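Local coordinates for protein pullulanase (Bacillus acidopullulyticus, PDB 2WAN) that hydrolyses the alpha-1,6-glucosidic bonds of pullulan and, as a starch-debranching glycoside hydrolase, probably those of related branched glucans, at residues Ser160-Thr165 and Gln270-Gln275; Val167-Leu172 and Lys213-His218; Leu198-Gly203 and Thr241-Pro246; Asn227-Thr232 and Ser254-Asn259; Leu627-Met632 and Ser662-Thr667. All coordinates share one frame; numbering follows the deposited sequence. Where two conformers were deposited one is given.

Contact 1: Ser160-Thr165 and Gln270-Gln275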
# COMPACT_ATOMS: atom_id res chain seq x y z
N SER A 160 -17.61 -29.31 -6.73
CA SER A 160 -17.68 -27.92 -7.19
C SER A 160 -16.85 -27.03 -6.27
O SER A 160 -16.88 -27.19 -5.04
CB SER A 160 -19.11 -27.40 -7.22
OG SER A 160 -19.13 -26.07 -7.74
N ALA A 161 -16.14 -26.08 -6.87
CA ALA A 161 -15.30 -25.16 -6.11
C ALA A 161 -16.06 -23.88 -5.74
O ALA A 161 -15.58 -23.07 -4.94
CB ALA A 161 -14.04 -24.82 -6.90
N ASN A 162 -17.24 -23.71 -6.34
CA ASN A 162 -18.09 -22.56 -6.03
C ASN A 162 -18.46 -22.52 -4.56
O ASN A 162 -18.88 -23.53 -4.01
CB ASN A 162 -19.34 -22.57 -6.90
CG ASN A 162 -19.04 -22.42 -8.37
OD1 ASN A 162 -18.04 -21.81 -8.74
ND2 ASN A 162 -19.89 -22.99 -9.21
N PRO A 163 -18.29 -21.36 -3.92
CA PRO A 163 -18.69 -21.25 -2.52
C PRO A 163 -20.22 -21.28 -2.40
O PRO A 163 -20.92 -20.96 -3.37
CB PRO A 163 -18.13 -19.88 -2.09
CG PRO A 163 -17.99 -19.11 -3.37
CD PRO A 163 -17.71 -20.11 -4.45
N VAL A 164 -20.72 -21.72 -1.26
CA VAL A 164 -22.16 -21.64 -0.99
C VAL A 164 -22.41 -20.87 0.30
O VAL A 164 -21.86 -21.19 1.36
CB VAL A 164 -22.92 -23.02 -1.04
CG1 VAL A 164 -22.16 -24.09 -1.84
CG2 VAL A 164 -23.36 -23.51 0.34
N THR A 165 -23.21 -19.82 0.16
CA THR A 165 -23.61 -18.98 1.28
C THR A 165 -25.08 -19.29 1.53
O THR A 165 -25.95 -18.82 0.80
CB THR A 165 -23.41 -17.48 0.94
OG1 THR A 165 -22.05 -17.26 0.55
CG2 THR A 165 -23.72 -16.59 2.14
N GLN A 270 -24.27 -29.00 -10.32
CA GLN A 270 -23.92 -28.44 -11.62
C GLN A 270 -22.90 -27.32 -11.41
O GLN A 270 -23.05 -26.49 -10.51
CB GLN A 270 -25.16 -27.92 -12.35
CG GLN A 270 -26.23 -28.99 -12.57
CD GLN A 270 -27.54 -28.43 -13.11
OE1 GLN A 270 -27.57 -27.79 -14.16
NE2 GLN A 270 -28.63 -28.68 -12.38
N THR A 271 -21.85 -27.31 -12.24
CA THR A 271 -20.72 -26.39 -12.04
C THR A 271 -19.81 -26.27 -13.26
O THR A 271 -19.70 -27.20 -14.07
CB THR A 271 -19.88 -26.79 -10.78
OG1 THR A 271 -18.88 -25.79 -10.52
CG2 THR A 271 -19.20 -28.16 -10.95
N ASN A 272 -19.16 -25.11 -13.40
CA ASN A 272 -18.15 -24.89 -14.43
C ASN A 272 -16.77 -24.69 -13.80
O ASN A 272 -15.83 -24.26 -14.47
CB ASN A 272 -18.53 -23.71 -15.33
CG ASN A 272 -18.55 -22.37 -14.59
OD1 ASN A 272 -18.38 -22.31 -13.38
ND2 ASN A 272 -18.76 -21.30 -15.34
N LEU A 273 -16.68 -25.01 -12.51
CA LEU A 273 -15.45 -24.82 -11.73
C LEU A 273 -15.33 -25.94 -10.71
O LEU A 273 -16.09 -26.01 -9.74
CB LEU A 273 -15.46 -23.46 -11.02
CG LEU A 273 -14.17 -23.00 -10.32
CD1 LEU A 273 -13.03 -22.86 -11.33
CD2 LEU A 273 -14.45 -21.69 -9.61
N VAL A 274 -14.35 -26.82 -10.94
CA VAL A 274 -14.23 -28.06 -10.19
C VAL A 274 -12.95 -28.13 -9.38
O VAL A 274 -11.88 -27.72 -9.85
CB VAL A 274 -14.29 -29.29 -11.16
CG1 VAL A 274 -14.32 -30.59 -10.37
CG2 VAL A 274 -15.49 -29.20 -12.08
N GLN A 275 -13.06 -28.64 -8.16
CA GLN A 275 -11.91 -28.96 -7.33
C GLN A 275 -11.67 -30.47 -7.34
O GLN A 275 -12.51 -31.24 -6.88
CB GLN A 275 -12.14 -28.48 -5.89
CG GLN A 275 -10.98 -28.79 -4.96
CD GLN A 275 -11.27 -28.45 -3.51
OE1 GLN A 275 -10.85 -29.17 -2.61
NE2 GLN A 275 -11.97 -27.35 -3.29
O HOH W 1 -21.65 -25.25 -8.19
O HOH W 2 -20.83 -23.11 -11.97
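The carbonyl group of Leu273 is gripped on opposite faces of its plane, by Ala161 N on one and Thr271 OG1 on the other. Ala161 N gives a nearly straight bond (173°) of 2.9 Å to Leu273 O. The hydroxyl OG1 of Thr271 donates from well above the carbonyl plane. Of the Asn162 carboxamide, OD1 rests against Leu273 CD2 at 3.7 Å, while ND2 donates to two waters, one also bound to Ser160 OG and Gln270 O, the other to Asn272 N. An asparagine suits this place, since one flat group can meet a methyl and feed water bridges. Ser160 and Val274 form a non-hydrogen-bonded antiparallel pair joining strands 152-160 and 273-278; beyond it residues 160-165 leave this sheet towards strand 166-170 of another, and Asn272 is the corner between strand 270-271 and strand 273-278. Thr271, with OG1 anti to its backbone N (chi1 -173°), brings that hydroxyl within 2.8 Å of Ser160 OG, whose single proton may go there or to a water. A valine in place of Thr271 would probably leave Leu273 O without its second donor and Ser160 OG without its hydroxyl neighbour. The small Ala161 sets its CB 3.9 Å from Leu273 CG, and Leu126 of strand 124-129 touches the same methyl.

Contact 2: Val167-Leu172 and Lys213-His218; sequences VLVGDL and KIALDH
Val167 meets Ala215 in a hydrogen-bonded antiparallel pair, and Val169 meets Lys213 in the next such pair. Val167 N donates to Ala215 O (2.9 Å, 176°), and Val167 O accepts the return bond from Ala215 N. Val167 CB lies 3.9 Å from Ala215 O, and its CG2 approaches the His218 ring obliquely, nearest CD2. Two further bonds close the pair at Val169, the shorter running from Lys213 N to Val169 O at 2.8 Å. These four side chains share one face of the sheet. There Val169 CG2 sits between its own backbone N and carbonyl carbon, which brings this methyl within 3.4 Å of Lys213 O and against the CB of that lysine. The other branch, CG1, reaches Ala215 CB at 3.9 Å, a fit the small alanine permits. The chain of Lys213, bent at chi3 (82°), leads away, and NZ bonds Ser223 OG and Pro225 O. On the other face, Leu168 CD1 meets Ile214 CD1 at 4.0 Å. In the pullulanase X25 domain, strand 208-216 is the middle of three antiparallel strands, between 166-170 and 223-233; the face bearing Leu168 and Ile214 lies against Phe242 and Tyr244 of strand 238-245.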
# COMPACT_ATOMS: atom_id res chain seq x y z
N VAL A 167 -27.94 -19.27 4.53
CA VAL A 167 -28.28 -18.73 5.83
C VAL A 167 -29.67 -19.19 6.24
O VAL A 167 -30.63 -19.07 5.47
CB VAL A 167 -28.25 -17.17 5.81
CG1 VAL A 167 -28.80 -16.60 7.12
CG2 VAL A 167 -26.84 -16.64 5.49
N LEU A 168 -29.76 -19.72 7.46
CA LEU A 168 -31.04 -20.10 8.05
C LEU A 168 -31.83 -18.84 8.40
O LEU A 168 -31.38 -18.00 9.21
CB LEU A 168 -30.83 -20.96 9.29
CG LEU A 168 -32.06 -21.41 10.09
CD1 LEU A 168 -32.87 -22.41 9.31
CD2 LEU A 168 -31.63 -22.02 11.40
N VAL A 169 -32.99 -18.69 7.78
CA VAL A 169 -33.82 -17.51 7.99
C VAL A 169 -35.19 -17.88 8.52
O VAL A 169 -35.72 -18.94 8.18
CB VAL A 169 -33.98 -16.67 6.69
CG1 VAL A 169 -32.65 -16.09 6.29
CG2 VAL A 169 -34.54 -17.53 5.56
N GLY A 170 -35.77 -17.00 9.33
CA GLY A 170 -37.11 -17.21 9.87
C GLY A 170 -37.32 -16.47 11.17
O GLY A 170 -36.55 -15.55 11.49
N ASP A 171 -38.34 -16.87 11.92
CA ASP A 171 -38.65 -16.24 13.21
C ASP A 171 -37.91 -16.93 14.38
O ASP A 171 -38.17 -16.65 15.56
CB ASP A 171 -40.16 -16.17 13.45
CG ASP A 171 -40.83 -17.53 13.45
OD1 ASP A 171 -40.14 -18.56 13.44
OD2 ASP A 171 -42.08 -17.57 13.46
N LEU A 172 -36.98 -17.81 14.02
CA LEU A 172 -36.12 -18.49 14.98
C LEU A 172 -34.73 -17.85 15.05
O LEU A 172 -33.86 -18.34 15.78
CB LEU A 172 -35.99 -19.97 14.63
CG LEU A 172 -35.91 -20.47 13.18
CD1 LEU A 172 -34.82 -19.81 12.36
CD2 LEU A 172 -35.73 -21.97 13.18
N LYS A 213 -36.66 -20.94 6.48
CA LYS A 213 -36.20 -21.28 5.15
C LYS A 213 -34.66 -21.22 5.15
O LYS A 213 -34.04 -20.88 6.17
CB LYS A 213 -36.72 -20.29 4.10
CG LYS A 213 -38.23 -20.21 3.96
CD LYS A 213 -38.61 -19.57 2.65
CE LYS A 213 -38.56 -20.60 1.52
NZ LYS A 213 -38.89 -20.03 0.20
N ILE A 214 -34.07 -21.54 4.01
CA ILE A 214 -32.66 -21.30 3.76
C ILE A 214 -32.56 -20.29 2.63
O ILE A 214 -33.03 -20.55 1.51
CB ILE A 214 -31.90 -22.61 3.40
CG1 ILE A 214 -31.94 -23.63 4.55
CG2 ILE A 214 -30.47 -22.33 2.94
CD1 ILE A 214 -31.16 -23.25 5.80
N ALA A 215 -31.97 -19.12 2.92
CA ALA A 215 -31.77 -18.09 1.91
C ALA A 215 -30.33 -18.10 1.43
O ALA A 215 -29.41 -18.25 2.24
CB ALA A 215 -32.14 -16.71 2.45
N LEU A 216 -30.15 -17.94 0.13
CA LEU A 216 -28.82 -17.97 -0.48
C LEU A 216 -28.27 -16.58 -0.77
O LEU A 216 -29.02 -15.65 -1.07
CB LEU A 216 -28.83 -18.79 -1.78
CG LEU A 216 -29.17 -20.29 -1.71
CD1 LEU A 216 -28.69 -20.98 -2.99
CD2 LEU A 216 -28.58 -20.97 -0.49
N ASP A 217 -26.94 -16.46 -0.68
CA ASP A 217 -26.22 -15.27 -1.19
C ASP A 217 -26.67 -13.93 -0.59
O ASP A 217 -26.59 -12.90 -1.25
CB ASP A 217 -26.27 -15.23 -2.72
CG ASP A 217 -25.78 -16.54 -3.35
OD1 ASP A 217 -24.80 -17.10 -2.84
OD2 ASP A 217 -26.39 -16.99 -4.35
N HIS A 218 -27.12 -13.97 0.67
CA HIS A 218 -27.51 -12.77 1.42
C HIS A 218 -28.72 -12.00 0.85
O HIS A 218 -28.87 -10.81 1.13
CB HIS A 218 -26.31 -11.82 1.62
CG HIS A 218 -25.26 -12.35 2.54
ND1 HIS A 218 -23.92 -12.05 2.38
CD2 HIS A 218 -25.34 -13.17 3.61
CE1 HIS A 218 -23.23 -12.66 3.33
NE2 HIS A 218 -24.06 -13.34 4.09

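Contact 3: Leu198-Gly203 and Thr241-Pro246; sequences LYQLSG and TFTYIP
Backbone bonds join Tyr199 with Tyr244 and Leu201 with Phe242, each pair linked in both directions, as expected of antiparallel neighbours. The shortest, Phe242 N to Leu201 O, is 2.7 Å and almost straight at 176°. Between the two pairs Gln200 CA comes within 3.1 Å of Phe242 O in a CA-H...O contact. Polar side chains occupy the more open face. Gln200 and Thr243 lie side by side, and Thr243 OG1, anti to the carbonyl carbon (chi1 -60°), donates to Gln200 OE1 at 2.9 Å. At the next pair on the same face, Ser202 OG and Thr241 OG1 share a hydrogen bond of 2.8 Å in which either may donate. The short Ser202 and Thr241 can bond directly, while the longer Gln200 reaches Thr243. Apolar contacts gather at the other end: Leu198 CD1 touches both Thr243 CG2, which is anti to its backbone N, at 3.5 Å, and Ile245 CD1, at 3.6 Å. The side chains of Tyr199 and Pro246 cross at about a right angle, with Tyr199 CD2 3.9 Å from Pro246 CG. Both strands are central in a four-stranded antiparallel sheet flanked by 192-195 and 250-253, and its Leu201, Phe242 and Tyr244 side packs on strand 166-170, while Phe242 also meets Tyr212 edge-to-face.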
# COMPACT_ATOMS: atom_id res chain seq x y z
N LEU A 198 -22.77 -30.91 1.84
CA LEU A 198 -23.53 -30.95 3.09
C LEU A 198 -23.23 -29.74 3.97
O LEU A 198 -22.12 -29.60 4.50
CB LEU A 198 -23.28 -32.26 3.84
CG LEU A 198 -23.94 -32.47 5.21
CD1 LEU A 198 -25.45 -32.56 5.10
CD2 LEU A 198 -23.40 -33.72 5.90
N TYR A 199 -24.22 -28.88 4.13
CA TYR A 199 -24.09 -27.69 4.96
C TYR A 199 -25.07 -27.75 6.12
O TYR A 199 -26.26 -28.06 5.92
CB TYR A 199 -24.31 -26.42 4.12
CG TYR A 199 -23.10 -26.05 3.29
CD1 TYR A 199 -22.28 -24.99 3.66
CD2 TYR A 199 -22.78 -26.77 2.14
CE1 TYR A 199 -21.15 -24.65 2.89
CE2 TYR A 199 -21.67 -26.46 1.37
CZ TYR A 199 -20.86 -25.40 1.75
OH TYR A 199 -19.76 -25.09 0.97
N GLN A 200 -24.57 -27.49 7.33
CA GLN A 200 -25.39 -27.63 8.52
C GLN A 200 -25.15 -26.51 9.53
O GLN A 200 -24.10 -25.88 9.55
CB GLN A 200 -25.15 -29.00 9.19
CG GLN A 200 -25.51 -30.18 8.30
CD GLN A 200 -25.50 -31.50 9.04
OE1 GLN A 200 -26.47 -32.26 8.98
NE2 GLN A 200 -24.41 -31.78 9.74
N LEU A 201 -26.18 -26.28 10.35
CA LEU A 201 -26.09 -25.43 11.52
C LEU A 201 -26.88 -26.08 12.64
O LEU A 201 -28.01 -26.54 12.44
CB LEU A 201 -26.64 -24.03 11.23
CG LEU A 201 -26.57 -22.98 12.35
CD1 LEU A 201 -25.20 -22.30 12.38
CD2 LEU A 201 -27.66 -21.94 12.16
N SER A 202 -26.26 -26.15 13.82
CA SER A 202 -26.94 -26.59 15.03
C SER A 202 -27.08 -25.41 15.98
O SER A 202 -26.26 -24.49 15.98
CB SER A 202 -26.18 -27.72 15.71
OG SER A 202 -26.02 -28.83 14.84
N GLY A 203 -28.13 -25.45 16.79
CA GLY A 203 -28.37 -24.43 17.81
C GLY A 203 -29.47 -24.90 18.73
O GLY A 203 -30.26 -25.77 18.36
N THR A 241 -30.56 -29.49 14.48
CA THR A 241 -29.67 -29.35 13.35
C THR A 241 -30.48 -29.05 12.09
O THR A 241 -31.48 -29.73 11.81
CB THR A 241 -28.79 -30.61 13.16
OG1 THR A 241 -27.98 -30.78 14.33
CG2 THR A 241 -27.87 -30.47 11.95
N PHE A 242 -30.05 -28.01 11.38
CA PHE A 242 -30.64 -27.59 10.10
C PHE A 242 -29.67 -27.93 8.99
O PHE A 242 -28.46 -27.70 9.12
CB PHE A 242 -30.93 -26.09 10.12
CG PHE A 242 -31.90 -25.68 11.20
CD1 PHE A 242 -33.26 -25.63 10.94
CD2 PHE A 242 -31.44 -25.37 12.48
CE1 PHE A 242 -34.17 -25.27 11.93
CE2 PHE A 242 -32.34 -25.00 13.48
CZ PHE A 242 -33.70 -24.95 13.21
N THR A 243 -30.19 -28.47 7.89
CA THR A 243 -29.37 -29.02 6.83
C THR A 243 -29.75 -28.49 5.45
O THR A 243 -30.93 -28.39 5.12
CB THR A 243 -29.47 -30.58 6.82
OG1 THR A 243 -29.01 -31.09 8.07
CG2 THR A 243 -28.64 -31.18 5.71
N TYR A 244 -28.74 -28.15 4.66
CA TYR A 244 -28.95 -27.77 3.27
C TYR A 244 -28.06 -28.59 2.36
O TYR A 244 -26.85 -28.68 2.58
CB TYR A 244 -28.69 -26.27 3.06
CG TYR A 244 -28.72 -25.83 1.61
CD1 TYR A 244 -29.92 -25.84 0.88
CD2 TYR A 244 -27.56 -25.40 0.97
CE1 TYR A 244 -29.95 -25.43 -0.46
CE2 TYR A 244 -27.58 -24.99 -0.37
CZ TYR A 244 -28.77 -25.01 -1.08
OH TYR A 244 -28.79 -24.60 -2.39
N ILE A 245 -28.67 -29.20 1.34
CA ILE A 245 -27.93 -30.02 0.37
C ILE A 245 -27.83 -29.31 -0.98
O ILE A 245 -28.84 -29.18 -1.68
CB ILE A 245 -28.57 -31.43 0.18
CG1 ILE A 245 -28.93 -32.08 1.52
CG2 ILE A 245 -27.66 -32.32 -0.69
CD1 ILE A 245 -27.75 -32.53 2.36
N PRO A 246 -26.63 -28.84 -1.34
CA PRO A 246 -26.45 -28.09 -2.60
C PRO A 246 -26.90 -28.84 -3.88
O PRO A 246 -27.51 -28.22 -4.75
CB PRO A 246 -24.94 -27.81 -2.62
CG PRO A 246 -24.56 -27.76 -1.16
CD PRO A 246 -25.41 -28.84 -0.52

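Contact 4: Asn227-Thr232 and Ser254-Asn259; sequences NNVSLT and SVNHPN
Leu231 and Val255 make the close-packed half of this contact, their side chains crossing at about a right angle with Leu231 CD1 3.7 Å from Val255 CB. The leucine CG is anti to its backbone N (chi1 171°), and CD1 beyond it is the methyl that touches. Leu231 is buried, backed by Phe242 and Leu172, as a long apolar chain between layers should be. Beside it, Asn256 ND2 donates to Ser230 O at 3.0 Å (152°) and also bonds Asp253 OD1, so the amide nitrogen is held by two oxygens. Strand 223-233 is outermost in its sheet: Val229 and Leu231 bond backward to strand 208-216, whereas Ser230 O and Thr232 N turn outward, where the loop after strand 250-253 of the other sheet meets them. The solvent side is looser. There Asn256 OD1 reaches Thr232 N only through a water, which lies 2.8 Å from OD1 and 3.1 Å from the backbone nitrogen. A leucine in place of Asn256 would probably leave Ser230 O without this donor and break the water bridge to Thr232 N. Val255 CG1 lies 3.7 Å from Thr232 O, while Ser230 and Thr232 keep exposed side chains, fitting for small hydroxyl residues at a sheet edge.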
# COMPACT_ATOMS: atom_id res chain seq x y z
N ASN A 227 -41.81 -23.34 0.15
CA ASN A 227 -42.61 -22.65 1.16
C ASN A 227 -41.87 -22.54 2.48
O ASN A 227 -40.84 -23.20 2.68
CB ASN A 227 -43.94 -23.39 1.37
CG ASN A 227 -44.78 -23.49 0.09
OD1 ASN A 227 -44.93 -22.52 -0.66
ND2 ASN A 227 -45.33 -24.67 -0.16
N ASN A 228 -42.38 -21.71 3.39
CA ASN A 228 -41.88 -21.67 4.76
C ASN A 228 -42.06 -23.04 5.43
O ASN A 228 -43.08 -23.71 5.23
CB ASN A 228 -42.60 -20.60 5.60
CG ASN A 228 -42.45 -19.19 5.02
OD1 ASN A 228 -43.36 -18.36 5.13
ND2 ASN A 228 -41.31 -18.91 4.40
N VAL A 229 -41.07 -23.46 6.22
CA VAL A 229 -41.13 -24.74 6.93
C VAL A 229 -41.56 -24.52 8.38
O VAL A 229 -40.97 -23.69 9.09
CB VAL A 229 -39.78 -25.51 6.88
CG1 VAL A 229 -39.90 -26.85 7.61
CG2 VAL A 229 -39.33 -25.75 5.45
N SER A 230 -42.57 -25.27 8.82
CA SER A 230 -43.02 -25.25 10.22
C SER A 230 -42.19 -26.17 11.11
O SER A 230 -41.92 -27.31 10.74
CB SER A 230 -44.50 -25.67 10.32
OG SER A 230 -45.32 -24.77 9.60
N LEU A 231 -41.81 -25.64 12.27
CA LEU A 231 -41.00 -26.35 13.26
C LEU A 231 -41.55 -26.12 14.67
O LEU A 231 -41.56 -24.99 15.16
CB LEU A 231 -39.53 -25.89 13.18
CG LEU A 231 -38.53 -26.33 14.25
CD1 LEU A 231 -38.12 -27.77 14.06
CD2 LEU A 231 -37.30 -25.44 14.24
N THR A 232 -42.01 -27.19 15.31
CA THR A 232 -42.43 -27.11 16.70
C THR A 232 -41.36 -27.74 17.61
O THR A 232 -40.95 -28.88 17.40
CB THR A 232 -43.82 -27.76 16.95
OG1 THR A 232 -43.80 -29.12 16.52
CG2 THR A 232 -44.89 -27.03 16.18
N SER A 254 -33.69 -31.57 12.07
CA SER A 254 -33.60 -32.82 12.81
C SER A 254 -34.86 -33.19 13.60
O SER A 254 -34.97 -34.30 14.12
CB SER A 254 -32.38 -32.79 13.75
OG SER A 254 -32.50 -31.75 14.70
N VAL A 255 -35.81 -32.26 13.69
CA VAL A 255 -37.09 -32.53 14.35
C VAL A 255 -38.09 -33.12 13.36
O VAL A 255 -38.71 -34.16 13.64
CB VAL A 255 -37.67 -31.28 15.05
CG1 VAL A 255 -39.02 -31.58 15.70
CG2 VAL A 255 -36.70 -30.75 16.09
N ASN A 256 -38.26 -32.46 12.21
CA ASN A 256 -39.16 -32.95 11.16
C ASN A 256 -38.60 -34.18 10.44
O ASN A 256 -39.37 -34.99 9.91
CB ASN A 256 -39.47 -31.85 10.13
CG ASN A 256 -40.32 -30.73 10.71
OD1 ASN A 256 -41.39 -30.97 11.27
ND2 ASN A 256 -39.86 -29.50 10.56
N HIS A 257 -37.28 -34.31 10.41
CA HIS A 257 -36.63 -35.47 9.80
C HIS A 257 -35.47 -35.96 10.67
O HIS A 257 -34.31 -35.59 10.43
CB HIS A 257 -36.16 -35.15 8.37
CG HIS A 257 -37.29 -34.86 7.43
ND1 HIS A 257 -37.68 -33.57 7.11
CD2 HIS A 257 -38.11 -35.68 6.74
CE1 HIS A 257 -38.70 -33.62 6.27
NE2 HIS A 257 -38.98 -34.89 6.02
N PRO A 258 -35.77 -36.78 11.70
CA PRO A 258 -34.84 -37.15 12.77
C PRO A 258 -33.55 -37.82 12.30
O PRO A 258 -32.46 -37.30 12.55
CB PRO A 258 -35.66 -38.10 13.65
CG PRO A 258 -37.08 -37.76 13.36
CD PRO A 258 -37.09 -37.40 11.90
N ASN A 259 -33.65 -38.97 11.63
CA ASN A 259 -32.47 -39.64 11.10
C ASN A 259 -32.54 -39.79 9.59
O ASN A 259 -32.39 -40.88 9.04
CB ASN A 259 -32.20 -40.97 11.82
CG ASN A 259 -30.70 -41.29 11.94
OD1 ASN A 259 -30.03 -41.60 10.95
ND2 ASN A 259 -30.17 -41.21 13.16
O HOH W 3 -42.42 -29.65 13.52

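Contact 5: Leu627-Met632 and Ser662-Thr667; sequences LGKDTM and SDQLVT. With ACT (acetate ion), chain O.
Gln664 supplies two acceptors to the start of helix 629-642: its backbone O takes Lys629 N at 2.8 Å, and its side-chain OE1 takes Asp630 N at 3.0 Å (165°). The third amide, Thr631 N, bonds an oxygen of an acetate, probably from the crystallisation liquor, which also accepts from Thr631 OG1 at 2.9 Å; chi1 (-64°) sets this hydroxyl beside the backbone N. First-turn amides lacking helix partners are thus met by oxygens. Gln664 also offers NE2 weakly to Asp630 OD1 at 3.4 Å, with amide and carboxylate planes 51° apart. Val666 CG2 packs 3.4 Å from Gly628 C and 4.0 Å from Met632 CG. The helix lies in the beta-alpha-beta crossover between barrel strands 618-621 and 647-650. The contact joins its start to the loop after the second of these strands, at the end of the barrel where glycoside hydrolases of this kind carry their active site. Gly628, the N-cap, has a backbone at which a CB would press on the preceding carbonyl and on the acetate. Farther out, Gln600 bonds Thr631 OG1, Thr594 holds Leu627 O, and Gln670 takes the ammonium of Lys629 while bonding Leu665 O.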
# COMPACT_ATOMS: atom_id res chain seq x y z
N LEU A 627 -1.11 -4.68 -0.15
CA LEU A 627 -0.04 -5.51 0.41
C LEU A 627 -0.53 -6.45 1.51
O LEU A 627 0.07 -7.51 1.75
CB LEU A 627 1.13 -4.65 0.90
CG LEU A 627 1.74 -3.76 -0.20
CD1 LEU A 627 2.87 -2.92 0.38
CD2 LEU A 627 2.24 -4.58 -1.42
N GLY A 628 -1.64 -6.09 2.15
CA GLY A 628 -2.26 -6.94 3.17
C GLY A 628 -1.74 -6.71 4.58
O GLY A 628 -0.57 -6.35 4.80
N LYS A 629 -2.62 -6.94 5.56
CA LYS A 629 -2.31 -6.75 6.98
C LYS A 629 -1.14 -7.59 7.46
O LYS A 629 -0.24 -7.08 8.11
CB LYS A 629 -3.53 -7.04 7.87
CG LYS A 629 -4.59 -5.98 7.88
CD LYS A 629 -5.91 -6.53 8.45
CE LYS A 629 -5.83 -6.76 9.94
NZ LYS A 629 -7.19 -7.14 10.46
N ASP A 630 -1.17 -8.89 7.15
CA ASP A 630 -0.15 -9.80 7.62
C ASP A 630 1.23 -9.39 7.12
O ASP A 630 2.20 -9.37 7.88
CB ASP A 630 -0.48 -11.24 7.18
CG ASP A 630 -1.65 -11.83 7.97
OD1 ASP A 630 -2.14 -11.17 8.92
OD2 ASP A 630 -2.08 -12.95 7.64
N THR A 631 1.29 -9.01 5.85
CA THR A 631 2.52 -8.53 5.24
C THR A 631 3.03 -7.22 5.87
O THR A 631 4.21 -7.10 6.19
CB THR A 631 2.36 -8.40 3.72
OG1 THR A 631 2.13 -9.71 3.17
CG2 THR A 631 3.62 -7.80 3.05
N MET A 632 2.13 -6.25 6.07
CA MET A 632 2.54 -4.97 6.67
C MET A 632 3.01 -5.13 8.12
O MET A 632 3.91 -4.44 8.57
CB MET A 632 1.42 -3.94 6.59
CG MET A 632 1.06 -3.45 5.18
SD MET A 632 2.48 -3.04 4.15
CE MET A 632 3.43 -1.95 5.18
N SER A 662 -11.21 -8.91 1.44
CA SER A 662 -11.36 -7.61 2.09
C SER A 662 -10.88 -7.60 3.55
O SER A 662 -10.49 -6.56 4.07
CB SER A 662 -12.80 -7.08 1.97
OG SER A 662 -13.61 -7.55 3.03
N ASP A 663 -10.89 -8.77 4.19
CA ASP A 663 -10.43 -8.94 5.58
C ASP A 663 -8.94 -8.69 5.74
O ASP A 663 -8.45 -8.45 6.85
CB ASP A 663 -10.73 -10.36 6.06
CG ASP A 663 -12.20 -10.60 6.29
OD1 ASP A 663 -13.00 -9.71 5.95
OD2 ASP A 663 -12.54 -11.69 6.80
N GLN A 664 -8.20 -8.80 4.63
CA GLN A 664 -6.75 -8.58 4.68
C GLN A 664 -6.32 -7.23 4.11
O GLN A 664 -5.21 -6.76 4.39
CB GLN A 664 -5.98 -9.74 4.02
CG GLN A 664 -5.68 -10.92 4.99
CD GLN A 664 -4.72 -10.53 6.14
OE1 GLN A 664 -3.62 -10.01 5.92
NE2 GLN A 664 -5.14 -10.80 7.37
N LEU A 665 -7.21 -6.58 3.35
CA LEU A 665 -6.88 -5.29 2.74
C LEU A 665 -6.63 -4.26 3.83
O LEU A 665 -7.38 -4.18 4.80
CB LEU A 665 -7.98 -4.81 1.79
CG LEU A 665 -8.15 -5.56 0.47
CD1 LEU A 665 -9.42 -5.09 -0.22
CD2 LEU A 665 -6.94 -5.37 -0.47
N VAL A 666 -5.54 -3.49 3.69
CA VAL A 666 -5.24 -2.48 4.71
C VAL A 666 -5.97 -1.17 4.41
O VAL A 666 -5.38 -0.18 3.95
CB VAL A 666 -3.71 -2.24 4.91
CG1 VAL A 666 -3.45 -1.50 6.25
CG2 VAL A 666 -2.94 -3.56 4.87
N THR A 667 -7.27 -1.18 4.66
CA THR A 667 -8.10 0.03 4.60
C THR A 667 -8.05 0.74 5.96
O THR A 667 -7.46 0.22 6.90
CB THR A 667 -9.56 -0.34 4.23
OG1 THR A 667 -10.00 -1.40 5.08
CG2 THR A 667 -9.64 -0.80 2.78
C ACT O . -1.49 -10.61 3.24
O ACT O . -0.64 -9.99 3.93
OXT ACT O . -2.62 -10.82 3.74
CH3 ACT O . -1.20 -11.08 1.86

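Overall arrangement
Contacts 2 and 3 belong to one beta domain, each in a different sheet, contact 2 buried and contact 3 partly so; the two sheets meet where Leu168 and Leu172 pack on Phe242. Contact 4 lies at the surface of the same domain and joins these sheets at an edge. Contact 1, partly buried, stands where the chain enters and leaves this domain; Val164 touches the Tyr199 ring and Thr165 probably bonds Asp217. Strand pairing dominates contacts 2 and 3, whereas contact 1 mixes a backbone bond, hydroxyls and waters, and contact 4 uses one side-chain amide and a water. Contact 5, about 26 Å or more away between centres, belongs to the catalytic barrel and uses helix-end amides instead.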